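Local coordinates for protein (superoxide dismutase) (Sulfolobus acidocaldarius, PDB 1B06) that destroys superoxide radicals by converting them to hydrogen peroxide and oxygen at a single iron ion in each subunit, at residues 121-126 and 134-139; 178-181 and 186-189. All blocks are in the same frame, centred on the assembly; numbering follows the deposited sequence.

Interaction 1 of 2, residues 121-126 and 134-139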
loop_
_atom_site.group_PDB
_atom_site.type_symbol
_atom_site.label_atom_id
_atom_site.label_comp_id
_atom_site.label_asym_id
_atom_site.label_seq_id
_atom_site.Cartn_x
_atom_site.Cartn_y
_atom_site.Cartn_z
ATOM N N GLN A 121 -9.993 23.870 -10.165
ATOM C CA GLN A 121 -8.918 24.211 -9.244
ATOM C C GLN A 121 -8.697 23.109 -8.219
ATOM O O GLN A 121 -7.562 22.705 -7.968
ATOM C CB GLN A 121 -9.247 25.508 -8.501
ATOM C CG GLN A 121 -8.918 26.768 -9.266
ATOM C CD GLN A 121 -9.599 27.990 -8.680
ATOM O OE1 GLN A 121 -9.870 28.051 -7.482
ATOM N NE2 GLN A 121 -9.878 28.974 -9.528
ATOM N N VAL A 122 -9.785 22.632 -7.619
ATOM C CA VAL A 122 -9.705 21.589 -6.604
ATOM C C VAL A 122 -9.259 20.255 -7.193
ATOM O O VAL A 122 -8.446 19.546 -6.591
ATOM C CB VAL A 122 -11.053 21.398 -5.887
ATOM C CG1 VAL A 122 -10.921 20.330 -4.810
ATOM C CG2 VAL A 122 -11.496 22.710 -5.267
ATOM N N PHE A 123 -9.781 19.914 -8.368
ATOM C CA PHE A 123 -9.402 18.667 -9.017
ATOM C C PHE A 123 -7.917 18.687 -9.381
ATOM O O PHE A 123 -7.209 17.689 -9.220
ATOM C CB PHE A 123 -10.237 18.433 -10.277
ATOM C CG PHE A 123 -10.064 17.059 -10.868
ATOM C CD1 PHE A 123 -9.004 16.784 -11.726
ATOM C CD2 PHE A 123 -10.952 16.034 -10.551
ATOM C CE1 PHE A 123 -8.829 15.506 -12.259
ATOM C CE2 PHE A 123 -10.787 14.750 -11.080
ATOM C CZ PHE A 123 -9.724 14.487 -11.935
ATOM N N SER A 124 -7.445 19.827 -9.871
ATOM C CA SER A 124 -6.044 19.958 -10.246
ATOM C C SER A 124 -5.145 19.900 -9.011
ATOM O O SER A 124 -4.066 19.298 -9.044
ATOM C CB SER A 124 -5.819 21.273 -10.999
ATOM O OG SER A 124 -6.394 21.220 -12.295
ATOM N N GLU A 125 -5.588 20.526 -7.923
ATOM C CA GLU A 125 -4.817 20.531 -6.684
ATOM C C GLU A 125 -4.662 19.101 -6.162
ATOM O O GLU A 125 -3.595 18.714 -5.687
ATOM C CB GLU A 125 -5.507 21.398 -5.626
ATOM C CG GLU A 125 -4.613 21.727 -4.441
ATOM C CD GLU A 125 -5.318 22.539 -3.371
ATOM O OE1 GLU A 125 -6.337 23.188 -3.687
ATOM O OE2 GLU A 125 -4.852 22.531 -2.212
ATOM N N SER A 126 -5.740 18.327 -6.250
ATOM C CA SER A 126 -5.729 16.937 -5.811
ATOM C C SER A 126 -4.807 16.094 -6.697
ATOM O O SER A 126 -4.023 15.284 -6.198
ATOM C CB SER A 126 -7.143 16.366 -5.864
ATOM O OG SER A 126 -8.028 17.142 -5.081
ATOM N N GLY A 134 0.055 6.992 -10.543
ATOM C CA GLY A 134 -1.317 6.646 -10.235
ATOM C C GLY A 134 -2.310 7.403 -11.080
ATOM O O GLY A 134 -1.997 7.816 -12.195
ATOM N N TRP A 135 -3.516 7.582 -10.551
ATOM C CA TRP A 135 -4.577 8.287 -11.266
ATOM C C TRP A 135 -5.354 9.184 -10.315
ATOM O O TRP A 135 -5.300 9.003 -9.099
ATOM C CB TRP A 135 -5.596 7.300 -11.849
ATOM C CG TRP A 135 -5.050 6.137 -12.598
ATOM C CD1 TRP A 135 -4.324 5.096 -12.094
ATOM C CD2 TRP A 135 -5.232 5.866 -13.994
ATOM N NE1 TRP A 135 -4.042 4.190 -13.092
ATOM C CE2 TRP A 135 -4.588 4.638 -14.267
ATOM C CE3 TRP A 135 -5.876 6.540 -15.039
ATOM C CZ2 TRP A 135 -4.571 4.070 -15.547
ATOM C CZ3 TRP A 135 -5.859 5.975 -16.312
ATOM C CH2 TRP A 135 -5.211 4.751 -16.553
ATOM N N THR A 136 -6.072 10.157 -10.872
ATOM C CA THR A 136 -6.940 11.003 -10.064
ATOM C C THR A 136 -8.287 10.759 -10.713
ATOM O O THR A 136 -8.442 10.885 -11.930
ATOM C CB THR A 136 -6.577 12.490 -10.104
ATOM O OG1 THR A 136 -5.315 12.685 -9.454
ATOM C CG2 THR A 136 -7.623 13.296 -9.343
ATOM N N VAL A 137 -9.254 10.374 -9.897
ATOM C CA VAL A 137 -10.571 10.023 -10.392
ATOM C C VAL A 137 -11.696 10.802 -9.737
ATOM O O VAL A 137 -11.545 11.323 -8.633
ATOM C CB VAL A 137 -10.822 8.513 -10.139
ATOM C CG1 VAL A 137 -12.075 8.061 -10.833
ATOM C CG2 VAL A 137 -9.630 7.700 -10.620
ATOM N N LEU A 138 -12.820 10.884 -10.437
ATOM C CA LEU A 138 -14.012 11.530 -9.908
ATOM C C LEU A 138 -15.087 10.450 -9.936
ATOM O O LEU A 138 -15.479 9.987 -11.013
ATOM C CB LEU A 138 -14.450 12.712 -10.774
ATOM C CG LEU A 138 -15.686 13.407 -10.189
ATOM C CD1 LEU A 138 -15.287 14.132 -8.913
ATOM C CD2 LEU A 138 -16.278 14.383 -11.188
ATOM N N TYR A 139 -15.532 10.028 -8.757
ATOM C CA TYR A 139 -16.560 8.999 -8.649
ATOM C C TYR A 139 -17.896 9.663 -8.397
ATOM O O TYR A 139 -17.963 10.818 -7.987
ATOM C CB TYR A 139 -16.320 8.070 -7.447
ATOM C CG TYR A 139 -15.020 7.308 -7.414
ATOM C CD1 TYR A 139 -14.825 6.190 -8.223
ATOM C CD2 TYR A 139 -13.999 7.679 -6.539
ATOM C CE1 TYR A 139 -13.639 5.454 -8.163
ATOM C CE2 TYR A 139 -12.812 6.955 -6.468
ATOM C CZ TYR A 139 -12.638 5.843 -7.282
ATOM O OH TYR A 139 -11.466 5.128 -7.217
#
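The methyl CG2 of T136 sits over one face of the F123 ring, a CH-pi contact offset toward the rim, with F123 CZ 3.5 Å from T136 CG2. F123 carries its CG anti to the backbone N (chi1 -170°), which swings the ring off the helix and across to the strand, past T136 running the opposite way. L138 meets the same ring at its edge, L138 CB lying 4.2 Å from F123 CE2. This apolar cluster is the tight part of the contact. Around S126 the packing is looser: its O stays 4.4 Å from T136 OG1, which is hydrogen-bonded to E171 instead. S126 OG turns back on its own helix and bonds V122 O at 2.9 Å, reaching that oxygen from the opposite face to S126 N. Farther round the helix, partly exposed E125 bonds Y65 of a second subunit through its carboxylate. The segment axes are 9.3 Å apart at closest approach and run at 149°, roughly antiparallel. Helix 116-129 thus packs against the central strand of the three-stranded antiparallel sheet, the alpha/beta layering of the C-terminal domain in iron/manganese superoxide dismutases.

Interaction 2 of 2, residues 178-181 and 186-189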
loop_
_atom_site.group_PDB
_atom_site.type_symbol
_atom_site.label_atom_id
_atom_site.label_comp_id
_atom_site.label_asym_id
_atom_site.label_seq_id
_atom_site.Cartn_x
_atom_site.Cartn_y
_atom_site.Cartn_z
ATOM N N LEU A 178 7.549 11.433 -22.269
ATOM C CA LEU A 178 8.171 11.685 -23.562
ATOM C C LEU A 178 8.023 13.138 -24.013
ATOM O O LEU A 178 8.920 13.701 -24.634
ATOM C CB LEU A 178 7.556 10.766 -24.624
ATOM C CG LEU A 178 7.957 9.291 -24.629
ATOM C CD1 LEU A 178 7.366 8.622 -25.865
ATOM C CD2 LEU A 178 9.472 9.155 -24.614
ATOM N N GLN A 179 6.888 13.741 -23.686
ATOM C CA GLN A 179 6.595 15.110 -24.087
ATOM C C GLN A 179 6.817 16.177 -23.015
ATOM O O GLN A 179 7.368 17.241 -23.300
ATOM C CB GLN A 179 5.147 15.186 -24.576
ATOM C CG GLN A 179 4.716 16.554 -25.051
ATOM C CD GLN A 179 3.292 16.553 -25.552
ATOM O OE1 GLN A 179 2.651 15.503 -25.627
ATOM N NE2 GLN A 179 2.782 17.731 -25.897
ATOM N N TYR A 180 6.389 15.892 -21.789
ATOM C CA TYR A 180 6.515 16.850 -20.692
ATOM C C TYR A 180 7.624 16.566 -19.682
ATOM O O TYR A 180 7.884 17.382 -18.796
ATOM C CB TYR A 180 5.182 16.939 -19.946
ATOM C CG TYR A 180 4.028 17.391 -20.816
ATOM C CD1 TYR A 180 3.273 16.469 -21.543
ATOM C CD2 TYR A 180 3.694 18.741 -20.914
ATOM C CE1 TYR A 180 2.211 16.884 -22.350
ATOM C CE2 TYR A 180 2.638 19.165 -21.715
ATOM C CZ TYR A 180 1.902 18.234 -22.430
ATOM O OH TYR A 180 0.862 18.659 -23.223
ATOM N N LYS A 181 8.278 15.419 -19.813
ATOM C CA LYS A 181 9.326 15.051 -18.872
ATOM C C LYS A 181 8.734 15.077 -17.461
ATOM O O LYS A 181 7.620 14.603 -17.243
ATOM C CB LYS A 181 10.503 16.025 -18.971
ATOM C CG LYS A 181 11.693 15.473 -19.731
ATOM C CD LYS A 181 11.989 16.300 -20.965
ATOM C CE LYS A 181 13.204 15.764 -21.710
ATOM N NZ LYS A 181 14.460 16.454 -21.295
ATOM N N ASP A 186 2.239 20.634 -16.061
ATOM C CA ASP A 186 2.009 21.132 -17.414
ATOM C C ASP A 186 1.107 20.164 -18.168
ATOM O O ASP A 186 0.243 20.584 -18.933
ATOM C CB ASP A 186 3.337 21.263 -18.164
ATOM C CG ASP A 186 4.192 22.393 -17.638
ATOM O OD1 ASP A 186 3.965 22.834 -16.490
ATOM O OD2 ASP A 186 5.092 22.840 -18.377
ATOM N N TYR A 187 1.320 18.867 -17.951
ATOM C CA TYR A 187 0.527 17.832 -18.608
ATOM C C TYR A 187 -0.925 17.918 -18.151
ATOM O O TYR A 187 -1.846 17.829 -18.965
ATOM C CB TYR A 187 1.112 16.447 -18.287
ATOM C CG TYR A 187 0.137 15.289 -18.375
ATOM C CD1 TYR A 187 -0.410 14.897 -19.598
ATOM C CD2 TYR A 187 -0.223 14.568 -17.234
ATOM C CE1 TYR A 187 -1.292 13.808 -19.685
ATOM C CE2 TYR A 187 -1.103 13.479 -17.307
ATOM C CZ TYR A 187 -1.633 13.105 -18.532
ATOM O OH TYR A 187 -2.504 12.036 -18.600
ATOM N N LEU A 188 -1.128 18.109 -16.851
ATOM C CA LEU A 188 -2.480 18.203 -16.307
ATOM C C LEU A 188 -3.240 19.399 -16.878
ATOM O O LEU A 188 -4.443 19.318 -17.124
ATOM C CB LEU A 188 -2.435 18.290 -14.779
ATOM C CG LEU A 188 -1.978 17.008 -14.075
ATOM C CD1 LEU A 188 -1.622 17.311 -12.617
ATOM C CD2 LEU A 188 -3.081 15.955 -14.171
ATOM N N ASN A 189 -2.542 20.509 -17.091
ATOM C CA ASN A 189 -3.171 21.693 -17.657
ATOM C C ASN A 189 -3.568 21.434 -19.109
ATOM O O ASN A 189 -4.609 21.898 -19.569
ATOM C CB ASN A 189 -2.217 22.881 -17.591
ATOM C CG ASN A 189 -2.321 23.625 -16.283
ATOM O OD1 ASN A 189 -3.360 23.591 -15.626
ATOM N ND2 ASN A 189 -1.243 24.299 -15.892
#
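One face of the Y180 ring is covered by the backbone of Y187, whose CA stands 3.9 Å above the ring centre, 6° off the normal, in a CH-pi contact. Y187 N lies over this face too, 3.8 Å from Y180 CD2, and Y187 CB comes within 3.9 Å of Y180 CD1. Y180 CE1 lies at the edge of the Y187 ring, near its plane, and the two side chains cross at about a right angle. D186 adds its CB 3.7 Å from Y180 CD2, while its carboxylate plane stands 88° from the ring. The contact joins two short helices, 177-180 and 184-191, across the turn in the C-terminal domain that follows the iron ligands D170 and H174; K181, with positive phi, is the first residue to leave the helix. Y180 OH continues past the contact to hydrogen-bond Y24 O, pinning the far end of the ring. A leucine in place of Y180 would probably uncover the backbone at Y187 and leave Y24 O without this hydroxyl partner. Y187, its CG anti to the backbone N (chi1 155°), sends its ring away from Y180 into the interior, where its hydroxyl bonds D170 O and Y87 OH. Partly exposed D186 forms a long, weak ion pair through OD2 with K183 NZ.

Overall arrangement
Interactions 1 and 2 follow one another along the chain within the C-terminal domain; their centres are 16 Å apart and their nearest atoms about 5 Å, without touching. Strand 165-170 and helix 116-129 link them: V169 packs against F123 of interaction 1 and against Y187 and L188 of interaction 2, and A127 against T136 and L188. Interaction 2 comes closer to the metal than interaction 1. The side chain of Y187 is about 4 Å from that of the ligand D170 and about 8 Å from the iron, whereas that of T136 is about 9 Å from D170 and that of V137 about 12 Å from the metal.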